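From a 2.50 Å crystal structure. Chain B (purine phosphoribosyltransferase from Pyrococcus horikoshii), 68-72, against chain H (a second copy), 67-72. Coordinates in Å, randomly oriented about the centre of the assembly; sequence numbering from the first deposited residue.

Chain B 68-72: GEKPV
Chain H (67-72) RGEKPV

The two copies meet through extended segments running roughly antiparallel, their end-to-end directions 158° apart, in a contact that buries 302 Å² in total. The register is centred on the pairing of Glu B69 with Glu H69, so that Lys B70 lies across from Gly H68 and Gly B68 across from Lys H70.

Arg H67 (psi 146°; chi1 m, chi2 t, chi3 t) opens the chain H segment. Its carbonyl O lies 3.3 Å from Lys B70 CG, and its CB packs loosely against Pro B71, 4.4 Å from CG of that C-gamma endo ring; its guanidinium is hydrogen-bonded elsewhere in the structure. Gly H68 follows at phi/psi 97/149°, a conformation that by itself calls for glycine. Its CA sits 3.0 Å from Glu B69 O and 4.1 Å from Lys B70 CA; a CB here would clash with that carbonyl and with Lys B70 CG (Lys B70: phi/psi -120/138°; m, t, t, p).

Glu H69 (-101/124°) and Glu B69 (-131/133°) form a single antiparallel bridge, with their CA atoms 5.5 Å apart. Glu B69 N donates to Glu H69 O at 2.9 Å and 151°, whereas the return bond from Glu H69 N to Glu B69 O, at 3.1 Å and 125°, is weak. Both side chains adopt m, t with chi3 near -60°, and their ends lead away from the partner stretch, leaving the pairing to the backbone.

Lys H70 (-111/132°) has an off-well chi1 of 0°, then p, t, p, folding back so that NZ donates to Gly H68 O at 3.1 Å within its own chain. Its CA is 3.8 Å from Gly B68 CA, where a CB would clash with Lys H70 CA and Glu H69 O. Pro H71 (-73/144°, C-gamma endo) places CD 3.3 Å from Gly B68 N. Val H72 (-126/137°, t) makes no contact.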

ATOM      1  N   GLY B  68      19.937  23.620 -16.248  1.00 82.17           N
ATOM      2  CA  GLY B  68      19.218  22.619 -17.016  1.00 82.57           C
ATOM      3  C   GLY B  68      20.020  21.349 -17.233  1.00 82.96           C
ATOM      4  O   GLY B  68      21.192  21.280 -16.855  1.00 83.51           O
ATOM      5  N   GLU B  69      19.389  20.343 -17.839  1.00 82.63           N
ATOM      6  CA  GLU B  69      20.042  19.060 -18.118  1.00 82.30           C
ATOM      7  C   GLU B  69      19.836  18.599 -19.561  1.00 81.23           C
ATOM      8  O   GLU B  69      18.717  18.635 -20.077  1.00 82.03           O
ATOM      9  CB  GLU B  69      19.515  17.964 -17.182  1.00 82.70           C
ATOM     10  CG  GLU B  69      20.057  18.011 -15.762  1.00 84.47           C
ATOM     11  CD  GLU B  69      19.801  16.716 -14.997  1.00 85.37           C
ATOM     12  OE1 GLU B  69      18.620  16.366 -14.778  1.00 85.85           O
ATOM     13  OE2 GLU B  69      20.783  16.041 -14.620  1.00 85.76           O
ATOM     14  N   LYS B  70      20.916  18.166 -20.206  1.00 79.26           N
ATOM     15  CA  LYS B  70      20.846  17.672 -21.580  1.00 77.53           C
ATOM     16  C   LYS B  70      21.319  16.223 -21.661  1.00 75.36           C
ATOM     17  O   LYS B  70      22.300  15.837 -21.022  1.00 75.05           O
ATOM     18  CB  LYS B  70      21.695  18.528 -22.530  1.00 77.96           C
ATOM     19  CG  LYS B  70      21.127  19.907 -22.831  1.00 79.06           C
ATOM     20  CD  LYS B  70      21.766  20.491 -24.084  1.00 79.97           C
ATOM     21  CE  LYS B  70      21.365  21.945 -24.305  1.00 79.76           C
ATOM     22  NZ  LYS B  70      21.958  22.844 -23.273  1.00 79.28           N
ATOM     23  N   PRO B  71      20.610  15.394 -22.440  1.00 73.14           N
ATOM     24  CA  PRO B  71      20.987  13.987 -22.587  1.00 71.27           C
ATOM     25  C   PRO B  71      22.160  13.791 -23.552  1.00 68.99           C
ATOM     26  O   PRO B  71      22.253  14.467 -24.581  1.00 68.23           O
ATOM     27  CB  PRO B  71      19.699  13.345 -23.095  1.00 72.03           C
ATOM     28  CG  PRO B  71      19.107  14.436 -23.934  1.00 71.67           C
ATOM     29  CD  PRO B  71      19.293  15.648 -23.053  1.00 72.23           C
ATOM     30  N   VAL B  72      23.054  12.870 -23.202  1.00 67.01           N
ATOM     31  CA  VAL B  72      24.219  12.556 -24.027  1.00 65.42           C
ATOM     32  C   VAL B  72      24.213  11.068 -24.364  1.00 64.57           C
ATOM     33  O   VAL B  72      24.051  10.225 -23.479  1.00 64.61           O
ATOM     34  CB  VAL B  72      25.543  12.859 -23.295  1.00 65.14           C
ATOM     35  CG1 VAL B  72      26.721  12.388 -24.142  1.00 63.22           C
ATOM     36  CG2 VAL B  72      25.655  14.340 -23.011  1.00 64.87           C
TER
ATOM     37  N   ARG H  67      17.260  19.833 -27.358  1.00 82.90           N
ATOM     38  CA  ARG H  67      17.114  18.765 -26.375  1.00 83.05           C
ATOM     39  C   ARG H  67      17.520  19.188 -24.965  1.00 83.47           C
ATOM     40  O   ARG H  67      18.448  19.982 -24.783  1.00 83.39           O
ATOM     41  CB  ARG H  67      17.948  17.551 -26.786  1.00 81.32           C
ATOM     42  CG  ARG H  67      17.314  16.688 -27.861  1.00 80.32           C
ATOM     43  CD  ARG H  67      18.195  15.422 -28.124  1.00 78.59           C
ATOM     44  NE  ARG H  67      17.449  14.369 -28.827  1.00 76.55           N
ATOM     45  CZ  ARG H  67      18.016  13.295 -29.398  1.00 75.21           C
ATOM     46  NH1 ARG H  67      19.349  13.126 -29.345  1.00 74.33           N
ATOM     47  NH2 ARG H  67      17.247  12.399 -30.042  1.00 73.67           N
ATOM     48  N   GLY H  68      16.819  18.642 -23.972  1.00 83.78           N
ATOM     49  CA  GLY H  68      17.120  18.951 -22.583  1.00 84.07           C
ATOM     50  C   GLY H  68      16.246  20.037 -21.985  1.00 84.31           C
ATOM     51  O   GLY H  68      15.797  20.944 -22.689  1.00 84.32           O
ATOM     52  N   GLU H  69      16.008  19.949 -20.679  1.00 84.42           N
ATOM     53  CA  GLU H  69      15.182  20.933 -19.988  1.00 84.60           C
ATOM     54  C   GLU H  69      15.987  21.973 -19.224  1.00 83.67           C
ATOM     55  O   GLU H  69      16.805  21.629 -18.369  1.00 84.19           O
ATOM     56  CB  GLU H  69      14.225  20.246 -19.010  1.00 85.52           C
ATOM     57  CG  GLU H  69      13.086  19.501 -19.665  1.00 87.55           C
ATOM     58  CD  GLU H  69      11.923  19.291 -18.716  1.00 88.34           C
ATOM     59  OE1 GLU H  69      12.139  18.709 -17.631  1.00 88.86           O
ATOM     60  OE2 GLU H  69      10.795  19.713 -19.055  1.00 89.21           O
ATOM     61  N   LYS H  70      15.753  23.246 -19.540  1.00 82.38           N
ATOM     62  CA  LYS H  70      16.432  24.341 -18.855  1.00 81.22           C
ATOM     63  C   LYS H  70      15.391  25.080 -18.024  1.00 79.48           C
ATOM     64  O   LYS H  70      14.299  25.391 -18.511  1.00 79.33           O
ATOM     65  CB  LYS H  70      17.090  25.319 -19.844  1.00 81.94           C
ATOM     66  CG  LYS H  70      16.931  24.987 -21.325  1.00 83.57           C
ATOM     67  CD  LYS H  70      15.527  25.292 -21.837  1.00 85.05           C
ATOM     68  CE  LYS H  70      15.436  25.151 -23.358  1.00 85.23           C
ATOM     69  NZ  LYS H  70      15.764  23.777 -23.834  1.00 86.64           N
ATOM     70  N   PRO H  71      15.707  25.356 -16.747  1.00 78.02           N
ATOM     71  CA  PRO H  71      14.775  26.065 -15.863  1.00 76.12           C
ATOM     72  C   PRO H  71      14.647  27.552 -16.204  1.00 74.83           C
ATOM     73  O   PRO H  71      15.620  28.200 -16.603  1.00 74.33           O
ATOM     74  CB  PRO H  71      15.373  25.825 -14.482  1.00 76.17           C
ATOM     75  CG  PRO H  71      16.851  25.810 -14.769  1.00 76.73           C
ATOM     76  CD  PRO H  71      16.932  24.966 -16.018  1.00 77.23           C
ATOM     77  N   VAL H  72      13.437  28.082 -16.050  1.00 73.13           N
ATOM     78  CA  VAL H  72      13.164  29.488 -16.327  1.00 71.29           C
ATOM     79  C   VAL H  72      12.512  30.140 -15.108  1.00 70.42           C
ATOM     80  O   VAL H  72      11.620  29.556 -14.485  1.00 70.36           O
ATOM     81  CB  VAL H  72      12.216  29.642 -17.540  1.00 71.22           C
ATOM     82  CG1 VAL H  72      11.830  31.098 -17.722  1.00 69.58           C
ATOM     83  CG2 VAL H  72      12.892  29.110 -18.796  1.00 71.04           C
TER